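PDB 2IVF: ethylbenzene dehydrogenase alpha-subunit from Aromatoleum aromaticum, which is a molybdenum enzyme subunit of the molybdopterin oxidoreductase family, holding two pterin guanine dinucleotide cofactors, a molybdenum atom and an iron-sulfur cluster. Local coordinates for residues T708-H713 and R718-L723; E179-D184 and T599-M604. All blocks are in the same frame, centred on the assembly; numbering follows the deposited sequence.

Contact 1: T708-H713 and R718-L723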
loop_
_atom_site.group_PDB
_atom_site.type_symbol
_atom_site.label_atom_id
_atom_site.label_comp_id
_atom_site.label_asym_id
_atom_site.label_seq_id
_atom_site.Cartn_x
_atom_site.Cartn_y
_atom_site.Cartn_z
ATOM N N THR A 708 -14.737 28.827 36.928
ATOM C CA THR A 708 -15.393 29.615 35.855
ATOM C C THR A 708 -14.506 29.938 34.639
ATOM O O THR A 708 -14.955 29.827 33.493
ATOM C CB THR A 708 -15.978 30.937 36.390
ATOM O OG1 THR A 708 -14.939 31.715 37.021
ATOM C CG2 THR A 708 -17.086 30.652 37.410
ATOM N N GLU A 709 -13.261 30.335 34.896
ATOM C CA GLU A 709 -12.384 30.848 33.859
ATOM C C GLU A 709 -11.015 30.220 33.935
ATOM O O GLU A 709 -10.555 29.884 35.024
ATOM C CB GLU A 709 -12.217 32.345 34.043
ATOM C CG GLU A 709 -13.346 33.165 33.507
ATOM C CD GLU A 709 -13.193 34.625 33.872
ATOM O OE1 GLU A 709 -12.734 34.891 34.996
ATOM O OE2 GLU A 709 -13.531 35.497 33.033
ATOM N N PHE A 710 -10.366 30.096 32.776
ATOM C CA PHE A 710 -8.952 29.764 32.691
ATOM C C PHE A 710 -8.249 30.825 31.860
ATOM O O PHE A 710 -8.895 31.509 31.069
ATOM C CB PHE A 710 -8.753 28.389 32.059
ATOM C CG PHE A 710 -9.306 28.267 30.671
ATOM C CD1 PHE A 710 -10.640 27.988 30.471
ATOM C CD2 PHE A 710 -8.481 28.418 29.557
ATOM C CE1 PHE A 710 -11.152 27.857 29.198
ATOM C CE2 PHE A 710 -8.989 28.284 28.266
ATOM C CZ PHE A 710 -10.319 28.003 28.084
ATOM N N ASN A 711 -6.936 30.956 32.046
ATOM C CA ASN A 711 -6.107 31.892 31.273
ATOM C C ASN A 711 -5.576 31.286 29.998
ATOM O O ASN A 711 -4.985 30.203 30.025
ATOM C CB ASN A 711 -4.869 32.315 32.055
ATOM C CG ASN A 711 -5.166 33.318 33.131
ATOM O OD1 ASN A 711 -6.310 33.509 33.535
ATOM N ND2 ASN A 711 -4.127 33.966 33.610
ATOM N N ASP A 712 -5.712 31.991 28.884
ATOM C CA ASP A 712 -5.088 31.528 27.637
ATOM C C ASP A 712 -3.601 31.876 27.678
ATOM O O ASP A 712 -3.122 32.376 28.695
ATOM C CB ASP A 712 -5.809 32.090 26.402
ATOM C CG ASP A 712 -5.630 33.571 26.241
ATOM O OD1 ASP A 712 -4.802 34.153 26.965
ATOM O OD2 ASP A 712 -6.336 34.146 25.398
ATOM N N HIS A 713 -2.847 31.601 26.618
ATOM C CA HIS A 713 -1.401 31.815 26.710
ATOM C C HIS A 713 -0.994 33.291 26.826
ATOM O O HIS A 713 0.097 33.573 27.293
ATOM C CB HIS A 713 -0.606 31.104 25.620
ATOM C CG HIS A 713 -0.630 31.775 24.284
ATOM N ND1 HIS A 713 -1.755 31.815 23.486
ATOM C CD2 HIS A 713 0.360 32.359 23.568
ATOM C CE1 HIS A 713 -1.462 32.421 22.346
ATOM N NE2 HIS A 713 -0.184 32.754 22.368
ATOM N N ARG A 718 -10.830 32.893 29.559
ATOM C CA ARG A 718 -11.861 32.216 28.775
ATOM C C ARG A 718 -12.734 31.380 29.693
ATOM O O ARG A 718 -12.241 30.772 30.649
ATOM C CB ARG A 718 -11.229 31.313 27.731
ATOM C CG ARG A 718 -10.490 32.062 26.652
ATOM C CD ARG A 718 -9.854 31.152 25.681
ATOM N NE ARG A 718 -8.954 31.930 24.839
ATOM C CZ ARG A 718 -8.657 31.649 23.583
ATOM N NH1 ARG A 718 -9.161 30.571 22.971
ATOM N NH2 ARG A 718 -7.821 32.448 22.936
ATOM N N ARG A 719 -14.029 31.342 29.406
ATOM C CA ARG A 719 -14.948 30.611 30.248
ATOM C C ARG A 719 -15.005 29.138 29.873
ATOM O O ARG A 719 -15.079 28.777 28.692
ATOM C CB ARG A 719 -16.340 31.223 30.192
ATOM C CG ARG A 719 -16.425 32.637 30.685
ATOM C CD ARG A 719 -17.869 33.118 30.701
ATOM N NE ARG A 719 -18.707 32.323 31.601
ATOM C CZ ARG A 719 -19.019 32.656 32.853
ATOM N NH1 ARG A 719 -18.585 33.795 33.410
ATOM N NH2 ARG A 719 -19.784 31.841 33.571
ATOM N N TYR A 720 -14.945 28.280 30.888
ATOM C CA TYR A 720 -15.115 26.846 30.669
ATOM C C TYR A 720 -16.517 26.542 30.137
ATOM O O TYR A 720 -16.689 25.637 29.308
ATOM C CB TYR A 720 -14.978 26.051 31.952
ATOM C CG TYR A 720 -13.603 25.988 32.535
ATOM C CD1 TYR A 720 -12.638 25.187 31.968
ATOM C CD2 TYR A 720 -13.293 26.681 33.689
ATOM C CE1 TYR A 720 -11.368 25.109 32.496
ATOM C CE2 TYR A 720 -12.024 26.595 34.254
ATOM C CZ TYR A 720 -11.065 25.815 33.649
ATOM O OH TYR A 720 -9.801 25.719 34.185
ATOM N N ASP A 721 -17.511 27.271 30.644
ATOM C CA ASP A 721 -18.896 26.939 30.348
ATOM C C ASP A 721 -19.352 27.322 28.950
ATOM O O ASP A 721 -20.487 27.013 28.580
ATOM C CB ASP A 721 -19.859 27.514 31.389
ATOM C CG ASP A 721 -19.965 29.025 31.346
ATOM O OD1 ASP A 721 -19.335 29.671 30.472
ATOM O OD2 ASP A 721 -20.675 29.562 32.227
ATOM N N GLU A 722 -18.514 28.006 28.182
ATOM C CA GLU A 722 -18.913 28.359 26.827
ATOM C C GLU A 722 -18.193 27.551 25.769
ATOM O O GLU A 722 -18.499 27.669 24.590
ATOM C CB GLU A 722 -18.809 29.862 26.589
ATOM C CG GLU A 722 -17.435 30.438 26.535
ATOM C CD GLU A 722 -17.417 31.958 26.824
ATOM O OE1 GLU A 722 -18.494 32.562 26.999
ATOM O OE2 GLU A 722 -16.290 32.509 26.876
ATOM N N LEU A 723 -17.287 26.676 26.192
ATOM C CA LEU A 723 -16.527 25.885 25.251
ATOM C C LEU A 723 -17.423 25.024 24.363
ATOM O O LEU A 723 -17.185 24.949 23.149
ATOM C CB LEU A 723 -15.498 24.970 25.942
ATOM C CG LEU A 723 -14.342 25.736 26.576
ATOM C CD1 LEU A 723 -13.519 24.801 27.495
ATOM C CD2 LEU A 723 -13.485 26.378 25.498
HETATM O O HOH W 1 -17.342 28.791 32.937
HETATM O O HOH W 2 -16.031 35.456 31.827
#
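F710 and R718 face each other as a hydrogen-bonded antiparallel pair, and their side chains leave the same face of a two-stranded sheet. R718 CB sits over one face of the F710 ring, 3.9 Å from the centroid, in a CH-pi contact displaced toward the rim. The backbones are joined in both directions: F710 N reaches R718 O at 2.9 Å, and R718 N reaches F710 O at 2.8 Å. With chi1 at 60°, F710 CG lies between its own backbone N and carbonyl carbon, and the ring leans over the partner strand. Y720 meets the ring from another direction. The two ring planes are 45° apart, and F710 CD1 lies over one face of Y720, 3.6 Å from Y720 CE1. Beyond CG the R718 chain runs extended past the ring to D712. R718 NH2 and D712 OD2 form a long salt bridge of 3.3 Å. R718 NE and NH2 both make weak hydrogen bonds to OD2, the carboxylate and guanidinium planes being 65° apart. The stronger partners lie outside: D712 OD1 accepts from R716 N, and R718 NH1 bonds to Y208 O and L209 O. On the other face of the sheet E709 lies beside R719. R719 grips D721 side-on, with NE 2.9 Å from D721 OD1. At the end of the hairpin away from its turn, Y720 N donates to T708 O at 3.0 Å. This is a beta hairpin whose F710 and Y720 pack on helix 163-181.

Contact 2: E179-D184 and T599-M604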
loop_
_atom_site.group_PDB
_atom_site.type_symbol
_atom_site.label_atom_id
_atom_site.label_comp_id
_atom_site.label_asym_id
_atom_site.label_seq_id
_atom_site.Cartn_x
_atom_site.Cartn_y
_atom_site.Cartn_z
ATOM N N GLU A 179 -5.990 25.289 35.388
ATOM C CA GLU A 179 -5.923 25.968 36.683
ATOM C C GLU A 179 -4.484 26.147 37.153
ATOM O O GLU A 179 -4.130 27.194 37.674
ATOM C CB GLU A 179 -6.722 25.188 37.724
ATOM C CG GLU A 179 -8.209 25.227 37.477
ATOM C CD GLU A 179 -8.788 26.595 37.726
ATOM O OE1 GLU A 179 -8.516 27.137 38.813
ATOM O OE2 GLU A 179 -9.510 27.111 36.837
ATOM N N ALA A 180 -3.663 25.125 36.991
ATOM C CA ALA A 180 -2.266 25.200 37.415
ATOM C C ALA A 180 -1.403 26.193 36.602
ATOM O O ALA A 180 -0.566 26.874 37.163
ATOM C CB ALA A 180 -1.628 23.804 37.379
ATOM N N GLN A 181 -1.640 26.317 35.309
ATOM C CA GLN A 181 -0.687 27.009 34.434
ATOM C C GLN A 181 -1.234 27.599 33.129
ATOM O O GLN A 181 -0.453 27.937 32.231
ATOM C CB GLN A 181 0.425 26.035 34.055
ATOM C CG GLN A 181 -0.020 24.874 33.172
ATOM C CD GLN A 181 1.127 24.016 32.741
ATOM O OE1 GLN A 181 2.287 24.417 32.859
ATOM N NE2 GLN A 181 0.823 22.815 32.219
ATOM N N GLY A 182 -2.552 27.718 33.011
ATOM C CA GLY A 182 -3.152 28.199 31.768
ATOM C C GLY A 182 -3.127 27.179 30.663
ATOM O O GLY A 182 -2.786 26.006 30.868
ATOM N N SER A 183 -3.415 27.648 29.461
ATOM C CA SER A 183 -3.752 26.787 28.384
ATOM C C SER A 183 -2.536 26.099 27.747
ATOM O O SER A 183 -2.706 25.171 26.960
ATOM C CB SER A 183 -4.568 27.585 27.356
ATOM O OG SER A 183 -3.768 28.501 26.627
ATOM N N ASP A 184 -1.316 26.544 28.072
ATOM C CA ASP A 184 -0.107 25.898 27.528
ATOM C C ASP A 184 0.095 24.421 27.917
ATOM O O ASP A 184 0.915 23.720 27.298
ATOM C CB ASP A 184 1.151 26.730 27.870
ATOM C CG ASP A 184 1.598 27.649 26.716
ATOM O OD1 ASP A 184 0.889 27.717 25.683
ATOM O OD2 ASP A 184 2.699 28.271 26.846
ATOM N N THR A 599 4.840 23.182 31.700
ATOM C CA THR A 599 4.969 21.733 31.588
ATOM C C THR A 599 3.780 21.181 30.834
ATOM O O THR A 599 2.637 21.363 31.262
ATOM C CB THR A 599 4.903 21.068 32.961
ATOM O OG1 THR A 599 5.682 21.810 33.884
ATOM C CG2 THR A 599 5.405 19.653 32.888
ATOM N N PRO A 600 4.023 20.483 29.734
ATOM C CA PRO A 600 2.888 19.805 29.119
ATOM C C PRO A 600 2.260 18.832 30.123
ATOM O O PRO A 600 3.001 18.139 30.834
ATOM C CB PRO A 600 3.507 19.032 27.953
ATOM C CG PRO A 600 4.922 19.337 27.932
ATOM C CD PRO A 600 5.296 20.224 29.045
ATOM N N GLN A 601 0.927 18.820 30.221
ATOM C CA GLN A 601 0.233 17.955 31.200
ATOM C C GLN A 601 -0.847 17.076 30.606
ATOM O O GLN A 601 -1.131 16.009 31.149
ATOM C CB GLN A 601 -0.361 18.768 32.341
ATOM C CG GLN A 601 0.715 19.483 33.150
ATOM C CD GLN A 601 0.367 19.644 34.586
ATOM O OE1 GLN A 601 -0.736 20.083 34.941
ATOM N NE2 GLN A 601 1.311 19.304 35.448
ATOM N N VAL A 602 -1.466 17.547 29.531
ATOM C CA VAL A 602 -2.531 16.800 28.846
ATOM C C VAL A 602 -2.216 16.692 27.363
ATOM O O VAL A 602 -1.941 17.680 26.683
ATOM C CB VAL A 602 -3.904 17.428 29.098
ATOM C CG1 VAL A 602 -5.013 16.615 28.412
ATOM C CG2 VAL A 602 -4.151 17.512 30.567
ATOM N N TYR A 603 -2.274 15.462 26.859
ATOM C CA TYR A 603 -1.750 15.162 25.560
ATOM C C TYR A 603 -2.778 14.372 24.854
ATOM O O TYR A 603 -3.170 13.334 25.335
ATOM C CB TYR A 603 -0.461 14.372 25.707
ATOM C CG TYR A 603 0.203 14.035 24.421
ATOM C CD1 TYR A 603 -0.154 12.873 23.711
ATOM C CD2 TYR A 603 1.204 14.849 23.898
ATOM C CE1 TYR A 603 0.482 12.552 22.544
ATOM C CE2 TYR A 603 1.850 14.517 22.738
ATOM C CZ TYR A 603 1.489 13.383 22.066
ATOM O OH TYR A 603 2.123 13.070 20.893
ATOM N N MET A 604 -3.234 14.892 23.718
ATOM C CA MET A 604 -4.292 14.271 22.960
ATOM C C MET A 604 -3.731 13.614 21.708
ATOM O O MET A 604 -3.060 14.255 20.905
ATOM C CB MET A 604 -5.313 15.328 22.566
ATOM C CG MET A 604 -6.398 14.854 21.683
ATOM S SD MET A 604 -7.638 16.126 21.597
ATOM C CE MET A 604 -8.696 15.520 20.292
#
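Q181 reaches T599 with its side-chain amide, joining the C-terminal part of helix 163-181 to the loop that leads into strand 602-606. That strand lies next to strand 186-188 in the mixed sheet of this molybdopterin oxidoreductase family protein. After the turn at G182 the chain goes on into strand 186-188, which runs parallel beside strand 602-606. From CB the Q181 chain starts toward the loop. Its chi1 of 67° sets CG between the backbone N and the carbonyl carbon, and the chain is extended beyond CG. CD then comes 3.4 Å from T599 O. OE1 takes one bond from T599, and NE2 makes one to T599 and one to S177 OG, one turn back in the helix. OE1 accepts from T599 N at 3.1 Å, in the plane of the amide and on a lone pair, with an N-H...O angle of 170°. The amide thus meets both backbone polar groups of one residue, and this pairing fixes which way round it is turned. Q601 adds a purely packing contact. Q601 CG lies 3.5 Å from Q181 NE2; the chain then bends at chi2, and the two amide planes are 68° apart. The backbone O of Q181 bonds K598 NZ, a second tie to the same loop. Q181 NE2 donates to T599 O nearly straight at the hydrogen, but 2.5 Å is suspiciously short for N...O and the exact length is doubtful.

How the contacts relate
The centres of the two contacts lie about 13 Å apart, on the same side of the chain's centre. Along the chain they come in series: 179-184 and 599-604 are both passed before the hairpin of 708-723 begins. Helix 163-181 is the shared element. Its C-terminal part carries E179 and Q181 of contact 2, and its residues I175 and F178 touch Y720 of contact 1. The direct tie is a probable hydrogen bond of 3.0 Å between Y720 OH and E179 OE2. S183 OG also packs on D712 CA. A local hairpin and a long-range helix-to-loop contact thus meet on one helix, whose chain goes on into edge strand 186-188.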